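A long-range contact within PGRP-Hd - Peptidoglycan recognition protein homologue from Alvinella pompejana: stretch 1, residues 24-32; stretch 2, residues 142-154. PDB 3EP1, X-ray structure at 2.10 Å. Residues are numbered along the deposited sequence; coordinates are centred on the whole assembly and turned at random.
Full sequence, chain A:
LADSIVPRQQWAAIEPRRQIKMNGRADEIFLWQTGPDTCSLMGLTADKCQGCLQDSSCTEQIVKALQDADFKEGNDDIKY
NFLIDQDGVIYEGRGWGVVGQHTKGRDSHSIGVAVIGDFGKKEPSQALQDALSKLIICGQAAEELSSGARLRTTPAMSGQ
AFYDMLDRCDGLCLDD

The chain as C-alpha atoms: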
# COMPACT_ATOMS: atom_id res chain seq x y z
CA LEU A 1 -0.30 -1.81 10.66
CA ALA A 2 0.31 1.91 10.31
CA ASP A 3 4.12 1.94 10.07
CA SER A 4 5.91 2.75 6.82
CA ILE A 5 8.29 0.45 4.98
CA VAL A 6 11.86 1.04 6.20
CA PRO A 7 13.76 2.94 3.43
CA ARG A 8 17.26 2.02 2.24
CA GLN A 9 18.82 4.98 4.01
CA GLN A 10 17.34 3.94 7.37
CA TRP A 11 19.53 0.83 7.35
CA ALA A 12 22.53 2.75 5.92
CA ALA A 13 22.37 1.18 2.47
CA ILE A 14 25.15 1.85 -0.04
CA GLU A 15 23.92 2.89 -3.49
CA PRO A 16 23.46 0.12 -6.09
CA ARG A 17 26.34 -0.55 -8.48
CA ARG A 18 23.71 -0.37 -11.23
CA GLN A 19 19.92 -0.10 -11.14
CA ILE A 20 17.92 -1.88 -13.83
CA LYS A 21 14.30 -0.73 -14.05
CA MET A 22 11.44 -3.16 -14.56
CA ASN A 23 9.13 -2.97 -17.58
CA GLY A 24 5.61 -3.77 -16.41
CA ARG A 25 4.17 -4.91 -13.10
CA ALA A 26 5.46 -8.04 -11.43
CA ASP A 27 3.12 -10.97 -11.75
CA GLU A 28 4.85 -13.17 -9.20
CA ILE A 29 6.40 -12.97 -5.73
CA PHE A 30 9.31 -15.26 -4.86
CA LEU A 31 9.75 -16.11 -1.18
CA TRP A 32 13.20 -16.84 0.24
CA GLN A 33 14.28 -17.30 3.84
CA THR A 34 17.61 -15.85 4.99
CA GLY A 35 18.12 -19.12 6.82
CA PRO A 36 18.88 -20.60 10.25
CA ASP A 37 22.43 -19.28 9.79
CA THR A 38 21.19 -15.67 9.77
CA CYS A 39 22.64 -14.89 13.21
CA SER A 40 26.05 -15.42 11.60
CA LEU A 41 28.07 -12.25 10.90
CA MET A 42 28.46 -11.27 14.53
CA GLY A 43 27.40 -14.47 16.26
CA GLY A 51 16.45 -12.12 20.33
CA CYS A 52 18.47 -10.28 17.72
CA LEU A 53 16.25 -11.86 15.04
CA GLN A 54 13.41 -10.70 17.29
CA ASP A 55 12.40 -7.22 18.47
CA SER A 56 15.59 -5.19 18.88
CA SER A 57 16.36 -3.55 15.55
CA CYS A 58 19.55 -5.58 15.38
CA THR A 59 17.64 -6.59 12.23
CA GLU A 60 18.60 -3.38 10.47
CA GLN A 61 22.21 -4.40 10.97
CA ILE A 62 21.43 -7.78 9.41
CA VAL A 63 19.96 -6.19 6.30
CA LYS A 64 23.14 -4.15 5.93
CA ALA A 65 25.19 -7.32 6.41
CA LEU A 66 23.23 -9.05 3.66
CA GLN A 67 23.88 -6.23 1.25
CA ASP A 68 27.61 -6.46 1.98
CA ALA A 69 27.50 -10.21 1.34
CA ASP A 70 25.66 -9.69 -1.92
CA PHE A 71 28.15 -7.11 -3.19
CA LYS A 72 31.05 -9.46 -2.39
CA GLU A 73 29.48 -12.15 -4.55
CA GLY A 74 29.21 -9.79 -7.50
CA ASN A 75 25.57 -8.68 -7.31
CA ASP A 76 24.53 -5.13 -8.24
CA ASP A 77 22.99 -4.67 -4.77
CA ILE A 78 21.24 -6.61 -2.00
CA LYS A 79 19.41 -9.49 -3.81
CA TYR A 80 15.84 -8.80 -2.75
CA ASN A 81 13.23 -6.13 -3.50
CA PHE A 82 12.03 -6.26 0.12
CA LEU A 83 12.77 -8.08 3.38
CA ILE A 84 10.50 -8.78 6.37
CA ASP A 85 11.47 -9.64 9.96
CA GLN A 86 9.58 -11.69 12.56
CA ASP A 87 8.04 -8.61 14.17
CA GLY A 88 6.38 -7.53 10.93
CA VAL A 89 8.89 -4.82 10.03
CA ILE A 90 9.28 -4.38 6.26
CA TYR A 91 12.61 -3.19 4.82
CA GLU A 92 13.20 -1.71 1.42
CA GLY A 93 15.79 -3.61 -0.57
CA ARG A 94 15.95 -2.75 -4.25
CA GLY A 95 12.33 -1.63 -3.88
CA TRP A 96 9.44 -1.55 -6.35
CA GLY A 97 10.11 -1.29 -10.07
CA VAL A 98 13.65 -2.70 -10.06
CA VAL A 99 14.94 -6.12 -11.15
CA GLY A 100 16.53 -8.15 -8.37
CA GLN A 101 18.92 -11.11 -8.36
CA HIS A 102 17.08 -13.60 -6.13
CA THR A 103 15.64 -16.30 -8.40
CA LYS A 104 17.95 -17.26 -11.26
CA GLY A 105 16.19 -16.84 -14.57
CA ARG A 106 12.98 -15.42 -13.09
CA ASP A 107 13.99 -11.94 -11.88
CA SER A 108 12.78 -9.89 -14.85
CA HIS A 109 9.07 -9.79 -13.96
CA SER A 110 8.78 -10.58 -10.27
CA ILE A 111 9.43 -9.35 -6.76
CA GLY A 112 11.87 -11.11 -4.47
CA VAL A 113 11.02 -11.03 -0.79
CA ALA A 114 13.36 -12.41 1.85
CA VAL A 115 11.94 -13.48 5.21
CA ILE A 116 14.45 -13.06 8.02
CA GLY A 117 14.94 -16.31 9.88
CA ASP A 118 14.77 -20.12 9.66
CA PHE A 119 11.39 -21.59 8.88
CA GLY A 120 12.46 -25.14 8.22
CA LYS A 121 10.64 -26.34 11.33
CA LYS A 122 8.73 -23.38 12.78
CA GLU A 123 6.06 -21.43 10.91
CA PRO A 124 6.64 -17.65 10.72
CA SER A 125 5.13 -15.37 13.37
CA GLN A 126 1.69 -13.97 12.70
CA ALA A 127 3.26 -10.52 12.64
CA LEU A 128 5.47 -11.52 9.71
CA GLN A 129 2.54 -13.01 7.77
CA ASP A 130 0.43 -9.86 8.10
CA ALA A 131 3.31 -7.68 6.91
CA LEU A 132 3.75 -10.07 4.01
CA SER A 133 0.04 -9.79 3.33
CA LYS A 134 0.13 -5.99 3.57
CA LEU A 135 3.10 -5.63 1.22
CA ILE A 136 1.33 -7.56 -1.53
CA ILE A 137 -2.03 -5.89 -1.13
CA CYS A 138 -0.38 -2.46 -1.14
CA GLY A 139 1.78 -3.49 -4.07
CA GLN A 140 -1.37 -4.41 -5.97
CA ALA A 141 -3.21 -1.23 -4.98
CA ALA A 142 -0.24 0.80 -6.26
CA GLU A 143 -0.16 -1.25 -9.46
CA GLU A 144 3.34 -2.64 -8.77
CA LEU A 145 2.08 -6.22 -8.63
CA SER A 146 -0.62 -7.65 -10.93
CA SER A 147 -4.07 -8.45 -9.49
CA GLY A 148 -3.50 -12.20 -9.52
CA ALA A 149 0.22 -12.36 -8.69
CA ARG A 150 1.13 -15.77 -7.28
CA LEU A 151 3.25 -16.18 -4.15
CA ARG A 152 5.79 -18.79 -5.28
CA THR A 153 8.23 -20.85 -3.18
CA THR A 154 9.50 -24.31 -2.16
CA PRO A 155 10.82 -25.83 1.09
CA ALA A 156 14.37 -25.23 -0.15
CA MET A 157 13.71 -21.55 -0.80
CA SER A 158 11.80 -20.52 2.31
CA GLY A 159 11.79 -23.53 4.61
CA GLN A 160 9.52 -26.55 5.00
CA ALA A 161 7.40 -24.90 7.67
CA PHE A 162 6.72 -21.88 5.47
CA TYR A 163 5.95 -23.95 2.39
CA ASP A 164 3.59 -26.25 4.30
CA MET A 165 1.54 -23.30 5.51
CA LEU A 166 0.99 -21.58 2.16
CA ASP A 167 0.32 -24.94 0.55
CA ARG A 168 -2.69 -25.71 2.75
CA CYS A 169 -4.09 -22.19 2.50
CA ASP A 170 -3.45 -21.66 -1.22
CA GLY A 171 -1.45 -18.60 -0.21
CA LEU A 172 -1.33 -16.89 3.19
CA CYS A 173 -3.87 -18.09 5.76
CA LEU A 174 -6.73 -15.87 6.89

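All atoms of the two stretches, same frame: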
# COMPACT_ATOMS: atom_id res chain seq x y z
N GLY A 24 6.84 -3.09 -16.76
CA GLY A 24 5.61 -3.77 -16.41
C GLY A 24 5.55 -4.20 -14.96
O GLY A 24 6.58 -4.29 -14.28
N ARG A 25 4.34 -4.47 -14.47
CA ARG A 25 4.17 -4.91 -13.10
C ARG A 25 4.79 -6.29 -12.95
O ARG A 25 5.18 -6.93 -13.94
CB ARG A 25 2.69 -5.00 -12.74
CG ARG A 25 1.97 -3.68 -12.67
CD ARG A 25 1.04 -3.53 -13.85
NE ARG A 25 0.10 -4.64 -13.91
CZ ARG A 25 -0.98 -4.68 -14.68
NH1 ARG A 25 -1.25 -3.66 -15.48
NH2 ARG A 25 -1.78 -5.73 -14.66
N ALA A 26 4.91 -6.73 -11.71
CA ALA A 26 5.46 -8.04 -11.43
C ALA A 26 4.24 -8.90 -11.26
O ALA A 26 3.27 -8.50 -10.60
CB ALA A 26 6.28 -8.00 -10.15
N ASP A 27 4.25 -10.08 -11.86
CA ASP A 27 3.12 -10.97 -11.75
C ASP A 27 3.36 -12.10 -10.78
O ASP A 27 2.49 -12.93 -10.56
CB ASP A 27 2.72 -11.49 -13.14
CG ASP A 27 3.84 -12.22 -13.85
OD1 ASP A 27 4.98 -11.72 -13.87
OD2 ASP A 27 3.57 -13.29 -14.42
N GLU A 28 4.55 -12.14 -10.18
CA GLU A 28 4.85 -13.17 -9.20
C GLU A 28 5.82 -12.76 -8.09
O GLU A 28 6.75 -11.98 -8.31
CB GLU A 28 5.33 -14.46 -9.90
CG GLU A 28 6.52 -14.31 -10.82
CD GLU A 28 6.64 -15.48 -11.78
OE1 GLU A 28 7.59 -15.52 -12.58
OE2 GLU A 28 5.76 -16.37 -11.72
N ILE A 29 5.57 -13.27 -6.89
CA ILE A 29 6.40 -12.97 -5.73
C ILE A 29 7.17 -14.21 -5.29
O ILE A 29 6.56 -15.23 -4.96
CB ILE A 29 5.55 -12.48 -4.53
CG1 ILE A 29 4.88 -11.14 -4.84
CG2 ILE A 29 6.42 -12.34 -3.30
CD1 ILE A 29 3.77 -11.20 -5.87
N PHE A 30 8.49 -14.13 -5.28
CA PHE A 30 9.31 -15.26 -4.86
C PHE A 30 9.74 -15.12 -3.42
O PHE A 30 10.37 -14.13 -3.05
CB PHE A 30 10.54 -15.39 -5.77
CG PHE A 30 10.20 -15.82 -7.17
CD1 PHE A 30 9.65 -17.08 -7.40
CD2 PHE A 30 10.41 -14.96 -8.24
CE1 PHE A 30 9.29 -17.47 -8.69
CE2 PHE A 30 10.05 -15.35 -9.54
CZ PHE A 30 9.50 -16.61 -9.76
N LEU A 31 9.41 -16.12 -2.60
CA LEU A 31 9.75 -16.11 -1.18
C LEU A 31 11.01 -16.90 -0.83
O LEU A 31 11.12 -18.08 -1.16
CB LEU A 31 8.58 -16.66 -0.35
CG LEU A 31 7.52 -15.67 0.16
CD1 LEU A 31 6.52 -16.41 1.02
CD2 LEU A 31 8.18 -14.57 0.98
N TRP A 32 11.94 -16.23 -0.17
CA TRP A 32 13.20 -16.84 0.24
C TRP A 32 13.45 -16.53 1.70
O TRP A 32 13.19 -15.43 2.14
CB TRP A 32 14.38 -16.29 -0.55
CG TRP A 32 14.41 -16.67 -1.97
CD1 TRP A 32 13.70 -16.11 -2.99
CD2 TRP A 32 15.22 -17.69 -2.56
NE1 TRP A 32 14.02 -16.72 -4.18
CE2 TRP A 32 14.95 -17.70 -3.94
CE3 TRP A 32 16.15 -18.61 -2.04
CZ2 TRP A 32 15.58 -18.58 -4.83
CZ3 TRP A 32 16.77 -19.49 -2.92
CH2 TRP A 32 16.49 -19.46 -4.30
N ALA A 142 -1.11 -0.16 -5.58
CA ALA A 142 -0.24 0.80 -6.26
C ALA A 142 0.15 0.36 -7.67
O ALA A 142 0.98 0.99 -8.32
CB ALA A 142 1.01 1.05 -5.45
N GLU A 143 -0.43 -0.74 -8.13
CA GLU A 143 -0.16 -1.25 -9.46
C GLU A 143 1.30 -1.68 -9.68
O GLU A 143 1.82 -1.56 -10.79
CB GLU A 143 -0.56 -0.19 -10.50
CG GLU A 143 -1.28 -0.72 -11.74
CD GLU A 143 -2.23 0.31 -12.34
OE1 GLU A 143 -1.81 1.47 -12.55
OE2 GLU A 143 -3.40 -0.05 -12.60
N GLU A 144 1.96 -2.18 -8.64
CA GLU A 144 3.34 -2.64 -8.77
C GLU A 144 3.34 -4.15 -9.00
O GLU A 144 4.25 -4.72 -9.60
CB GLU A 144 4.15 -2.30 -7.52
CG GLU A 144 4.36 -0.81 -7.28
CD GLU A 144 5.31 -0.16 -8.27
OE1 GLU A 144 5.61 1.05 -8.10
OE2 GLU A 144 5.76 -0.83 -9.21
N LEU A 145 2.28 -4.79 -8.50
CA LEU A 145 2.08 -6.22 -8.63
C LEU A 145 0.73 -6.41 -9.33
O LEU A 145 -0.21 -5.67 -9.05
CB LEU A 145 1.99 -6.89 -7.26
CG LEU A 145 3.18 -6.91 -6.30
CD1 LEU A 145 2.73 -7.52 -4.98
CD2 LEU A 145 4.32 -7.72 -6.91
N SER A 146 0.63 -7.39 -10.22
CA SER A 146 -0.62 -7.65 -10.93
C SER A 146 -1.68 -8.13 -9.95
O SER A 146 -1.36 -8.56 -8.85
CB SER A 146 -0.40 -8.70 -12.03
OG SER A 146 0.04 -9.92 -11.47
N SER A 147 -2.95 -8.06 -10.35
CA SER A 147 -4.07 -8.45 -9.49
C SER A 147 -4.16 -9.93 -9.12
O SER A 147 -4.87 -10.29 -8.17
CB SER A 147 -5.41 -7.98 -10.09
OG SER A 147 -5.65 -8.48 -11.40
N GLY A 148 -3.45 -10.78 -9.84
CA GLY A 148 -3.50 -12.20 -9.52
C GLY A 148 -2.15 -12.79 -9.15
O GLY A 148 -2.04 -14.01 -8.98
N ALA A 149 -1.14 -11.94 -9.03
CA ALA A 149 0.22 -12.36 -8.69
C ALA A 149 0.25 -13.56 -7.75
O ALA A 149 -0.41 -13.57 -6.72
CB ALA A 149 0.99 -11.19 -8.05
N ARG A 150 1.03 -14.57 -8.11
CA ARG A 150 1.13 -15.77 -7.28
C ARG A 150 2.37 -15.75 -6.38
O ARG A 150 3.47 -15.40 -6.81
CB ARG A 150 1.18 -17.03 -8.16
CG ARG A 150 -0.07 -17.26 -8.98
CD ARG A 150 0.04 -18.51 -9.84
NE ARG A 150 0.09 -19.75 -9.06
CZ ARG A 150 0.13 -20.97 -9.60
NH1 ARG A 150 0.13 -21.11 -10.92
NH2 ARG A 150 0.18 -22.04 -8.82
N LEU A 151 2.16 -16.12 -5.12
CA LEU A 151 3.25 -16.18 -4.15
C LEU A 151 3.89 -17.56 -4.37
O LEU A 151 3.32 -18.59 -3.99
CB LEU A 151 2.69 -16.07 -2.74
CG LEU A 151 3.68 -15.91 -1.59
CD1 LEU A 151 4.49 -14.65 -1.78
CD2 LEU A 151 2.93 -15.86 -0.27
N ARG A 152 5.08 -17.56 -4.97
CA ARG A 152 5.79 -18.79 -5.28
C ARG A 152 6.97 -19.11 -4.36
O ARG A 152 7.73 -18.22 -3.99
CB ARG A 152 6.33 -18.73 -6.71
CG ARG A 152 5.30 -18.54 -7.81
CD ARG A 152 6.01 -18.52 -9.17
NE ARG A 152 5.11 -18.61 -10.31
CZ ARG A 152 4.21 -19.57 -10.48
NH1 ARG A 152 4.08 -20.53 -9.56
NH2 ARG A 152 3.44 -19.59 -11.56
N THR A 153 7.12 -20.38 -4.01
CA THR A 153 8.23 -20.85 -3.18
C THR A 153 8.28 -22.38 -3.07
O THR A 153 7.43 -23.08 -3.62
CB THR A 153 8.17 -20.26 -1.75
OG1 THR A 153 9.43 -20.45 -1.10
CG2 THR A 153 7.08 -20.94 -0.92
N THR A 154 9.30 -22.88 -2.38
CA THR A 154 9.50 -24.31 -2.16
C THR A 154 10.15 -24.45 -0.78
O THR A 154 10.61 -23.46 -0.21
CB THR A 154 10.44 -24.95 -3.21
OG1 THR A 154 11.74 -24.36 -3.12
CG2 THR A 154 9.91 -24.75 -4.61

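How do two stretches more than a hundred residues apart come to lie side by side? They pair as parallel strands, their N-to-C directions only 17° apart, and backbone hydrogen bonds fix the register. Ala26 N donates to Glu144 O at 3.0 Å, and Ser146 N returns a bond to Ala26 O at 2.9 Å. Farther along, Ile29 does the same with another pair: its N donates to Arg150 O at 3.0 Å, while Arg152 N reaches Ile29 O at 2.8 Å. Leu31 N then bonds to Arg152 O, again at 3.0 Å.

What happens to the pairing where the second stretch turns? A type I turn from Ser146 to Ala149 takes the chain round a corner, closed by a weak bond from Ala149 N to Ser146 O at 3.4 Å. Opposite it, Asp27 carries the ladder across the interruption, its O accepting Arg150 N at 3.3 Å. The N-H...O angle of 142° makes this the least linear of the backbone bonds between the stretches.

Which side chains pack together? Ala26, Ile29, Leu145 and Leu151 share one face of the sheet, and Ile29 is at the centre of their packing. Its CD1 meets Leu145 CD2 at 3.7 Å and Ala149 CB at 3.5 Å, while its CG2 lies 3.4 Å from Leu151 CD1. One side chain thus bridges the residues before and after the turn.

Where do polar side chains join in? On the face bearing Glu28, Phe30, Arg150 and Arg152, Glu28 OE2 forms a salt bridge with Arg152 NE at 2.7 Å, approaching the guanidinium at its edge, near its plane, as suits an N-H donor. The same arginine's CD lies 3.5 Å from Phe30 CE1. Near the end of the contact, the hydroxyl of Thr153 takes over from the backbone, OG1 donating to Leu31 O at 2.9 Å.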